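Local coordinates for protein chitinase (Chromobacterium violaceum, PDB 4TXG) that probably hydrolyses the glycosidic bonds of chitin, as a family 18 glycoside hydrolase with a family 5/12 carbohydrate-binding module that probably binds chitin, at residues 674-688 / 747-761. Numbering follows the deposited sequence.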
ATOM      1  N   PRO A 674       0.042  22.821 -11.037  1.00 10.22           N
ATOM      2  CA  PRO A 674      -0.660  21.563 -11.274  1.00 10.00           C
ATOM      3  C   PRO A 674       0.325  20.538 -11.806  1.00  9.24           C
ATOM      4  O   PRO A 674       1.511  20.841 -11.958  1.00 10.61           O
ATOM      5  CB  PRO A 674      -1.702  21.942 -12.331  1.00  9.74           C
ATOM      6  CG  PRO A 674      -1.045  23.031 -13.097  1.00 14.07           C
ATOM      7  CD  PRO A 674      -0.293  23.830 -12.059  1.00 16.27           C
ATOM      8  N   ILE A 675      -0.152  19.336 -12.078  1.00 10.24           N
ATOM      9  CA  ILE A 675       0.722  18.278 -12.552  1.00  8.43           C
ATOM     10  C   ILE A 675       0.852  18.391 -14.065  1.00  8.92           C
ATOM     11  O   ILE A 675      -0.111  18.146 -14.793  1.00 10.13           O
ATOM     12  CB  ILE A 675       0.176  16.900 -12.129  1.00  7.91           C
ATOM     13  CG1 ILE A 675      -0.024  16.888 -10.613  1.00  7.87           C
ATOM     14  CG2 ILE A 675       1.142  15.785 -12.536  1.00  7.67           C
ATOM     15  CD1 ILE A 675      -0.576  15.569 -10.034  1.00  8.58           C
ATOM     16  N   ASN A 676       2.030  18.783 -14.551  1.00 10.77           N
ATOM     17  CA  ASN A 676       2.161  19.016 -15.987  1.00 12.82           C
ATOM     18  C   ASN A 676       3.394  18.359 -16.616  1.00 10.77           C
ATOM     19  O   ASN A 676       4.351  19.027 -17.032  1.00 13.08           O
ATOM     20  CB  ASN A 676       2.134  20.520 -16.289  1.00 21.20           C
ATOM     21  CG  ASN A 676       3.339  21.244 -15.771  1.00 24.36           C
ATOM     22  OD1 ASN A 676       3.923  20.854 -14.761  1.00 23.99           O
ATOM     23  ND2 ASN A 676       3.747  22.295 -16.484  1.00 21.43           N
ATOM     24  N   PRO A 677       3.359  17.027 -16.705  1.00  9.17           N
ATOM     25  CA  PRO A 677       4.418  16.284 -17.385  1.00  9.63           C
ATOM     26  C   PRO A 677       4.306  16.413 -18.893  1.00 11.74           C
ATOM     27  O   PRO A 677       3.319  16.927 -19.414  1.00 11.73           O
ATOM     28  CB  PRO A 677       4.155  14.846 -16.957  1.00  8.08           C
ATOM     29  CG  PRO A 677       2.645  14.801 -16.813  1.00 10.55           C
ATOM     30  CD  PRO A 677       2.314  16.128 -16.168  1.00  9.32           C
ATOM     31  N   LYS A 678       5.323  15.931 -19.585  1.00 11.65           N
ATOM     32  CA  LYS A 678       5.305  15.874 -21.036  1.00 12.81           C
ATOM     33  C   LYS A 678       4.894  14.476 -21.487  1.00 13.39           C
ATOM     34  O   LYS A 678       5.422  13.483 -20.987  1.00 12.93           O
ATOM     35  CB  LYS A 678       6.688  16.235 -21.580  1.00 19.00           C
ATOM     36  CG  LYS A 678       6.755  16.466 -23.071  1.00 31.14           C
ATOM     37  CD  LYS A 678       8.142  16.960 -23.460  1.00 41.08           C
ATOM     38  CE  LYS A 678       8.484  18.261 -22.747  1.00 47.33           C
ATOM     39  NZ  LYS A 678       9.938  18.567 -22.839  1.00 54.52           N
ATOM     40  N   LEU A 679       3.946  14.397 -22.418  1.00 12.67           N
ATOM     41  CA  LEU A 679       3.586  13.121 -23.039  1.00 11.08           C
ATOM     42  C   LEU A 679       4.417  12.903 -24.302  1.00 13.29           C
ATOM     43  O   LEU A 679       4.406  13.734 -25.212  1.00 14.70           O
ATOM     44  CB  LEU A 679       2.092  13.078 -23.368  1.00 12.93           C
ATOM     45  CG  LEU A 679       1.574  11.876 -24.169  1.00 15.14           C
ATOM     46  CD1 LEU A 679       1.749  10.571 -23.401  1.00 15.18           C
ATOM     47  CD2 LEU A 679       0.112  12.083 -24.576  1.00 16.16           C
ATOM     48  N   THR A 680       5.161  11.803 -24.349  1.00 10.06           N
ATOM     49  CA  THR A 680       5.945  11.485 -25.539  1.00 13.03           C
ATOM     50  C   THR A 680       5.319  10.294 -26.242  1.00 13.55           C
ATOM     51  O   THR A 680       5.033   9.279 -25.615  1.00 12.19           O
ATOM     52  CB  THR A 680       7.418  11.169 -25.209  1.00 14.06           C
ATOM     53  OG1 THR A 680       8.043  12.334 -24.648  1.00 13.58           O
ATOM     54  CG2 THR A 680       8.177  10.754 -26.474  1.00 14.23           C
ATOM     55  N   ILE A 681       5.086  10.442 -27.541  1.00 12.23           N
ATOM     56  CA  ILE A 681       4.506   9.376 -28.354  1.00 12.75           C
ATOM     57  C   ILE A 681       5.534   8.995 -29.402  1.00 12.41           C
ATOM     58  O   ILE A 681       6.047   9.867 -30.103  1.00 13.61           O
ATOM     59  CB  ILE A 681       3.192   9.819 -29.044  1.00 13.95           C
ATOM     60  CG1 ILE A 681       2.167  10.310 -28.014  1.00 15.51           C
ATOM     61  CG2 ILE A 681       2.626   8.681 -29.901  1.00 12.63           C
ATOM     62  CD1 ILE A 681       0.974  11.039 -28.642  1.00 16.50           C
ATOM     63  N   VAL A 682       5.861   7.709 -29.491  1.00 10.74           N
ATOM     64  CA  VAL A 682       6.877   7.246 -30.431  1.00 10.92           C
ATOM     65  C   VAL A 682       6.290   6.234 -31.409  1.00 13.59           C
ATOM     66  O   VAL A 682       5.680   5.238 -31.005  1.00 12.44           O
ATOM     67  CB  VAL A 682       8.073   6.595 -29.702  1.00 14.60           C
ATOM     68  CG1 VAL A 682       9.179   6.234 -30.699  1.00 15.18           C
ATOM     69  CG2 VAL A 682       8.603   7.517 -28.618  1.00 20.96           C
ATOM     70  N   ASN A 683       6.473   6.493 -32.697  1.00 11.97           N
ATOM     71  CA  ASN A 683       6.008   5.580 -33.726  1.00 11.91           C
ATOM     72  C   ASN A 683       7.101   4.557 -34.045  1.00 14.02           C
ATOM     73  O   ASN A 683       8.091   4.889 -34.684  1.00 15.18           O
ATOM     74  CB  ASN A 683       5.593   6.370 -34.972  1.00 10.82           C
ATOM     75  CG  ASN A 683       5.125   5.482 -36.104  1.00 17.40           C
ATOM     76  OD1 ASN A 683       4.926   4.282 -35.923  1.00 14.29           O
ATOM     77  ND2 ASN A 683       4.926   6.073 -37.280  1.00 12.52           N
ATOM     78  N   ARG A 684       6.934   3.323 -33.575  1.00 12.51           N
ATOM     79  CA  ARG A 684       7.907   2.262 -33.875  1.00 14.44           C
ATOM     80  C   ARG A 684       7.395   1.298 -34.942  1.00 18.83           C
ATOM     81  O   ARG A 684       7.903   0.184 -35.091  1.00 19.98           O
ATOM     82  CB  ARG A 684       8.269   1.481 -32.612  1.00 14.40           C
ATOM     83  CG  ARG A 684       8.824   2.344 -31.488  1.00 16.67           C
ATOM     84  CD  ARG A 684       9.269   1.493 -30.305  1.00 20.41           C
ATOM     85  NE  ARG A 684       9.268   2.257 -29.062  1.00 28.52           N
ATOM     86  CZ  ARG A 684       8.377   2.093 -28.086  1.00 32.65           C
ATOM     87  NH1 ARG A 684       7.415   1.179 -28.192  1.00 34.95           N
ATOM     88  NH2 ARG A 684       8.455   2.837 -26.996  1.00 34.84           N
ATOM     89  N   SER A 685       6.376   1.716 -35.680  1.00 16.16           N
ATOM     90  CA  SER A 685       5.989   0.969 -36.869  1.00 16.86           C
ATOM     91  C   SER A 685       6.857   1.420 -38.041  1.00 18.24           C
ATOM     92  O   SER A 685       7.696   2.309 -37.885  1.00 17.15           O
ATOM     93  CB  SER A 685       4.512   1.178 -37.189  1.00 15.95           C
ATOM     94  OG  SER A 685       4.318   2.435 -37.808  1.00 16.32           O
ATOM     95  N   GLN A 686       6.652   0.811 -39.206  1.00 16.47           N
ATOM     96  CA  GLN A 686       7.307   1.244 -40.435  1.00 19.78           C
ATOM     97  C   GLN A 686       6.345   2.063 -41.297  1.00 23.83           C
ATOM     98  O   GLN A 686       6.578   2.252 -42.494  1.00 27.63           O
ATOM     99  CB  GLN A 686       7.824   0.043 -41.229  1.00 19.73           C
ATOM    100  CG  GLN A 686       8.802  -0.834 -40.470  1.00 29.24           C
ATOM    101  CD  GLN A 686       9.400  -1.912 -41.354  1.00 39.71           C
ATOM    102  OE1 GLN A 686       9.465  -1.765 -42.576  1.00 41.77           O
ATOM    103  NE2 GLN A 686       9.835  -3.006 -40.743  1.00 42.75           N
ATOM    104  N   THR A 687       5.261   2.533 -40.685  1.00 22.54           N
ATOM    105  CA  THR A 687       4.268   3.351 -41.382  1.00 23.65           C
ATOM    106  C   THR A 687       4.272   4.787 -40.879  1.00 19.73           C
ATOM    107  O   THR A 687       4.517   5.035 -39.702  1.00 21.27           O
ATOM    108  CB  THR A 687       2.834   2.815 -41.198  1.00 30.31           C
ATOM    109  OG1 THR A 687       2.356   3.164 -39.894  1.00 38.46           O
ATOM    110  CG2 THR A 687       2.785   1.326 -41.342  1.00 29.54           C
ATOM    111  N   THR A 688       3.985   5.729 -41.768  1.00 15.72           N
ATOM    112  CA  THR A 688       3.750   7.105 -41.352  1.00 14.75           C
ATOM    113  C   THR A 688       2.339   7.202 -40.770  1.00 12.66           C
ATOM    114  O   THR A 688       1.387   6.748 -41.393  1.00 15.91           O
ATOM    115  CB  THR A 688       3.889   8.091 -42.535  1.00 17.99           C
ATOM    116  OG1 THR A 688       5.181   7.951 -43.133  1.00 20.51           O
ATOM    117  CG2 THR A 688       3.705   9.525 -42.066  1.00 18.59           C
ATOM    118  N   LEU A 747       3.262  11.654 -38.137  1.00 12.43           N
ATOM    119  CA  LEU A 747       4.314  11.138 -37.270  1.00 12.92           C
ATOM    120  C   LEU A 747       5.030  10.031 -38.020  1.00 15.05           C
ATOM    121  O   LEU A 747       4.464   8.953 -38.223  1.00 15.53           O
ATOM    122  CB  LEU A 747       3.748  10.609 -35.954  1.00 11.10           C
ATOM    123  CG  LEU A 747       4.822  10.155 -34.959  1.00 15.16           C
ATOM    124  CD1 LEU A 747       5.734  11.317 -34.619  1.00 17.10           C
ATOM    125  CD2 LEU A 747       4.189   9.574 -33.695  1.00 10.35           C
ATOM    126  N   GLY A 748       6.260  10.303 -38.443  1.00 15.76           N
ATOM    127  CA  GLY A 748       6.991   9.381 -39.299  1.00 16.71           C
ATOM    128  C   GLY A 748       7.453   8.126 -38.586  1.00 14.40           C
ATOM    129  O   GLY A 748       7.532   8.092 -37.359  1.00 12.75           O
ATOM    130  N   ALA A 749       7.758   7.088 -39.364  1.00 15.28           N
ATOM    131  CA  ALA A 749       8.288   5.846 -38.811  1.00 15.05           C
ATOM    132  C   ALA A 749       9.560   6.119 -38.012  1.00 16.53           C
ATOM    133  O   ALA A 749      10.479   6.783 -38.500  1.00 17.80           O
ATOM    134  CB  ALA A 749       8.560   4.841 -39.927  1.00 18.32           C
ATOM    135  N   GLY A 750       9.594   5.621 -36.779  1.00 16.59           N
ATOM    136  CA  GLY A 750      10.758   5.767 -35.918  1.00 20.27           C
ATOM    137  C   GLY A 750      10.830   7.102 -35.196  1.00 19.76           C
ATOM    138  O   GLY A 750      11.752   7.338 -34.415  1.00 24.53           O
ATOM    139  N   GLN A 751       9.860   7.979 -35.449  1.00 16.70           N
ATOM    140  CA  GLN A 751       9.915   9.344 -34.928  1.00 17.81           C
ATOM    141  C   GLN A 751       9.052   9.557 -33.690  1.00 18.39           C
ATOM    142  O   GLN A 751       8.144   8.773 -33.409  1.00 13.35           O
ATOM    143  CB  GLN A 751       9.492  10.339 -36.010  1.00 19.59           C
ATOM    144  CG  GLN A 751      10.266  10.184 -37.304  1.00 27.97           C
ATOM    145  CD  GLN A 751      11.758  10.086 -37.062  1.00 36.08           C
ATOM    146  OE1 GLN A 751      12.348  10.942 -36.402  1.00 37.79           O
ATOM    147  NE2 GLN A 751      12.376   9.032 -37.586  1.00 38.53           N
ATOM    148  N   SER A 752       9.329  10.635 -32.960  1.00 16.38           N
ATOM    149  CA  SER A 752       8.540  10.966 -31.773  1.00 16.82           C
ATOM    150  C   SER A 752       7.893  12.341 -31.868  1.00 17.33           C
ATOM    151  O   SER A 752       8.343  13.214 -32.622  1.00 17.05           O
ATOM    152  CB  SER A 752       9.407  10.916 -30.510  1.00 20.54           C
ATOM    153  OG  SER A 752      10.137   9.703 -30.430  1.00 29.83           O
ATOM    154  N   VAL A 753       6.828  12.527 -31.097  1.00 13.81           N
ATOM    155  CA  VAL A 753       6.239  13.844 -30.911  1.00 15.46           C
ATOM    156  C   VAL A 753       5.932  13.996 -29.424  1.00 16.27           C
ATOM    157  O   VAL A 753       5.633  13.017 -28.754  1.00 13.14           O
ATOM    158  CB  VAL A 753       4.965  14.042 -31.771  1.00 18.73           C
ATOM    159  CG1 VAL A 753       3.861  13.088 -31.354  1.00 19.46           C
ATOM    160  CG2 VAL A 753       4.494  15.490 -31.712  1.00 23.80           C
ATOM    161  N   THR A 754       6.048  15.211 -28.901  1.00 16.34           N
ATOM    162  CA  THR A 754       5.751  15.444 -27.492  1.00 14.81           C
ATOM    163  C   THR A 754       4.702  16.531 -27.323  1.00 18.86           C
ATOM    164  O   THR A 754       4.572  17.432 -28.159  1.00 17.17           O
ATOM    165  CB  THR A 754       6.997  15.859 -26.710  1.00 19.89           C
ATOM    166  OG1 THR A 754       7.509  17.080 -27.265  1.00 24.42           O
ATOM    167  CG2 THR A 754       8.070  14.785 -26.778  1.00 14.98           C
ATOM    168  N   LEU A 755       3.953  16.444 -26.232  1.00 16.10           N
ATOM    169  CA  LEU A 755       3.018  17.497 -25.869  1.00 17.21           C
ATOM    170  C   LEU A 755       2.953  17.612 -24.360  1.00 16.80           C
ATOM    171  O   LEU A 755       3.094  16.618 -23.648  1.00 13.60           O
ATOM    172  CB  LEU A 755       1.624  17.234 -26.439  1.00 19.04           C
ATOM    173  CG  LEU A 755       0.982  15.874 -26.177  1.00 25.04           C
ATOM    174  CD1 LEU A 755      -0.528  16.034 -26.080  1.00 29.78           C
ATOM    175  CD2 LEU A 755       1.339  14.898 -27.284  1.00 25.40           C
ATOM    176  N   ASP A 756       2.744  18.829 -23.878  1.00 15.23           N
ATOM    177  CA  ASP A 756       2.610  19.055 -22.452  1.00 14.74           C
ATOM    178  C   ASP A 756       1.159  18.857 -22.053  1.00 15.71           C
ATOM    179  O   ASP A 756       0.263  19.407 -22.681  1.00 16.00           O
ATOM    180  CB  ASP A 756       3.086  20.454 -22.082  1.00 20.64           C
ATOM    181  CG  ASP A 756       4.546  20.675 -22.433  1.00 29.03           C
ATOM    182  OD1 ASP A 756       5.389  19.864 -21.996  1.00 27.34           O
ATOM    183  OD2 ASP A 756       4.841  21.653 -23.153  1.00 35.49           O
ATOM    184  N   VAL A 757       0.925  18.053 -21.025  1.00 13.25           N
ATOM    185  CA  VAL A 757      -0.439  17.836 -20.556  1.00 13.32           C
ATOM    186  C   VAL A 757      -0.564  18.433 -19.174  1.00 14.46           C
ATOM    187  O   VAL A 757       0.441  18.721 -18.536  1.00 14.75           O
ATOM    188  CB  VAL A 757      -0.814  16.352 -20.534  1.00 13.00           C
ATOM    189  CG1 VAL A 757      -0.610  15.751 -21.922  1.00 14.62           C
ATOM    190  CG2 VAL A 757       0.010  15.593 -19.508  1.00 14.77           C
ATOM    191  N   VAL A 758      -1.790  18.658 -18.719  1.00 11.99           N
ATOM    192  CA  VAL A 758      -1.997  19.181 -17.370  1.00 10.17           C
ATOM    193  C   VAL A 758      -3.178  18.475 -16.739  1.00  9.70           C
ATOM    194  O   VAL A 758      -4.232  18.338 -17.366  1.00 11.79           O
ATOM    195  CB  VAL A 758      -2.265  20.702 -17.351  1.00 16.65           C
ATOM    196  CG1 VAL A 758      -2.541  21.182 -15.934  1.00 15.21           C
ATOM    197  CG2 VAL A 758      -1.097  21.440 -17.886  1.00 25.88           C
ATOM    198  N   TYR A 759      -2.995  18.000 -15.512  1.00  8.31           N
ATOM    199  CA  TYR A 759      -4.104  17.470 -14.721  1.00  8.20           C
ATOM    200  C   TYR A 759      -3.860  17.819 -13.247  1.00  8.34           C
ATOM    201  O   TYR A 759      -2.787  18.317 -12.900  1.00 10.93           O
ATOM    202  CB  TYR A 759      -4.275  15.962 -14.930  1.00  7.66           C
ATOM    203  CG  TYR A 759      -3.013  15.142 -14.761  1.00  7.40           C
ATOM    204  CD1 TYR A 759      -2.120  14.963 -15.816  1.00  8.28           C
ATOM    205  CD2 TYR A 759      -2.733  14.518 -13.556  1.00  8.23           C
ATOM    206  CE1 TYR A 759      -0.962  14.204 -15.660  1.00  8.26           C
ATOM    207  CE2 TYR A 759      -1.584  13.763 -13.394  1.00  7.02           C
ATOM    208  CZ  TYR A 759      -0.702  13.612 -14.449  1.00  7.23           C
ATOM    209  OH  TYR A 759       0.433  12.851 -14.279  1.00  8.26           O
ATOM    210  N   TYR A 760      -4.843  17.572 -12.384  1.00  8.06           N
ATOM    211  CA  TYR A 760      -4.850  18.252 -11.089  1.00  8.27           C
ATOM    212  C   TYR A 760      -4.692  17.391  -9.845  1.00  8.28           C
ATOM    213  O   TYR A 760      -4.401  17.925  -8.772  1.00  9.37           O
ATOM    214  CB  TYR A 760      -6.124  19.089 -10.971  1.00  8.64           C
ATOM    215  CG  TYR A 760      -6.026  20.271 -11.888  1.00  9.11           C
ATOM    216  CD1 TYR A 760      -5.282  21.384 -11.519  1.00 13.00           C
ATOM    217  CD2 TYR A 760      -6.605  20.249 -13.150  1.00 13.01           C
ATOM    218  CE1 TYR A 760      -5.150  22.462 -12.359  1.00 20.60           C
ATOM    219  CE2 TYR A 760      -6.473  21.335 -14.005  1.00 16.48           C
ATOM    220  CZ  TYR A 760      -5.746  22.434 -13.598  1.00 20.62           C
ATOM    221  OH  TYR A 760      -5.609  23.525 -14.425  1.00 24.31           O
ATOM    222  N   LEU A 761      -4.863  16.079  -9.975  1.00  7.57           N
ATOM    223  CA  LEU A 761      -4.512  15.156  -8.897  1.00  7.31           C
ATOM    224  C   LEU A 761      -3.705  14.002  -9.482  1.00  6.99           C
ATOM    225  O   LEU A 761      -3.794  13.728 -10.686  1.00  6.95           O
ATOM    226  CB  LEU A 761      -5.758  14.640  -8.169  1.00  7.26           C
ATOM    227  CG  LEU A 761      -6.419  15.629  -7.194  1.00  8.02           C
ATOM    228  CD1 LEU A 761      -7.800  15.131  -6.755  1.00  7.76           C
ATOM    229  CD2 LEU A 761      -5.531  15.871  -5.984  1.00 10.05           C
TER
HETATM  230  O   HOH W   1       5.750  19.788 -19.338  1.00 23.50           O
HETATM  231  O   HOH W   2       7.642   7.141 -42.189  1.00 22.76           O
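Leu679 and Leu755 lie side by side on the apolar face of this antiparallel strand pair, their CD2 methyls 4.1 Å apart, with Ile681 and Val753 as the next pair along. Ile681 sends CD1 back to Leu755 CD2 and turns CG2 toward Leu747 CD2, while Val757 CG1 rests on Leu679 CB. Beyond the strands, Ile675 CB sits over one face of the Tyr759 ring, 4.1 Å from its centroid, in a CH-pi contact. The ring reaches it because Tyr759 CG stands between its own backbone N and carbonyl carbon (chi1 51°), which swings the phenol back over residues 675-677; Pro677 CD meets the same ring at CE1.

Paired backbone bonds join Leu679 to Leu755 and Ile681 to Val753. On the other face Lys678 runs alongside Asp756, but NZ of Lys678 stays 4.8 Å from OD1 of Asp756, so the charges attract at most loosely; a water donates to both Asp756 OD1 and Asn676 O.

At the far end, Asn683 ties the two loops together. With CG opposite its backbone N (chi1 179°), its flat amide extends so that ND2 donates to Thr687 O at 2.7 Å and to Leu747 O at 3.1 Å, both acceptors lying near the amide plane. OD1 accepts from Ser685 N, making an Asx turn, and from Ser685 OG at 2.7 Å; two bonds on each end fix the amide's rotation. The backbone O of Asn683 accepts from Gly750 N, in the type II turn Gly748-Gln751.

Both strands are central in a four-stranded antiparallel sheet of the C-terminal region matching the Chitinase C family, which also holds a six-stranded sheet: 659-664 flanks 678-683, contributing Leu663 and Phe661 to the apolar face, and short strand 708-709 borders 752-758.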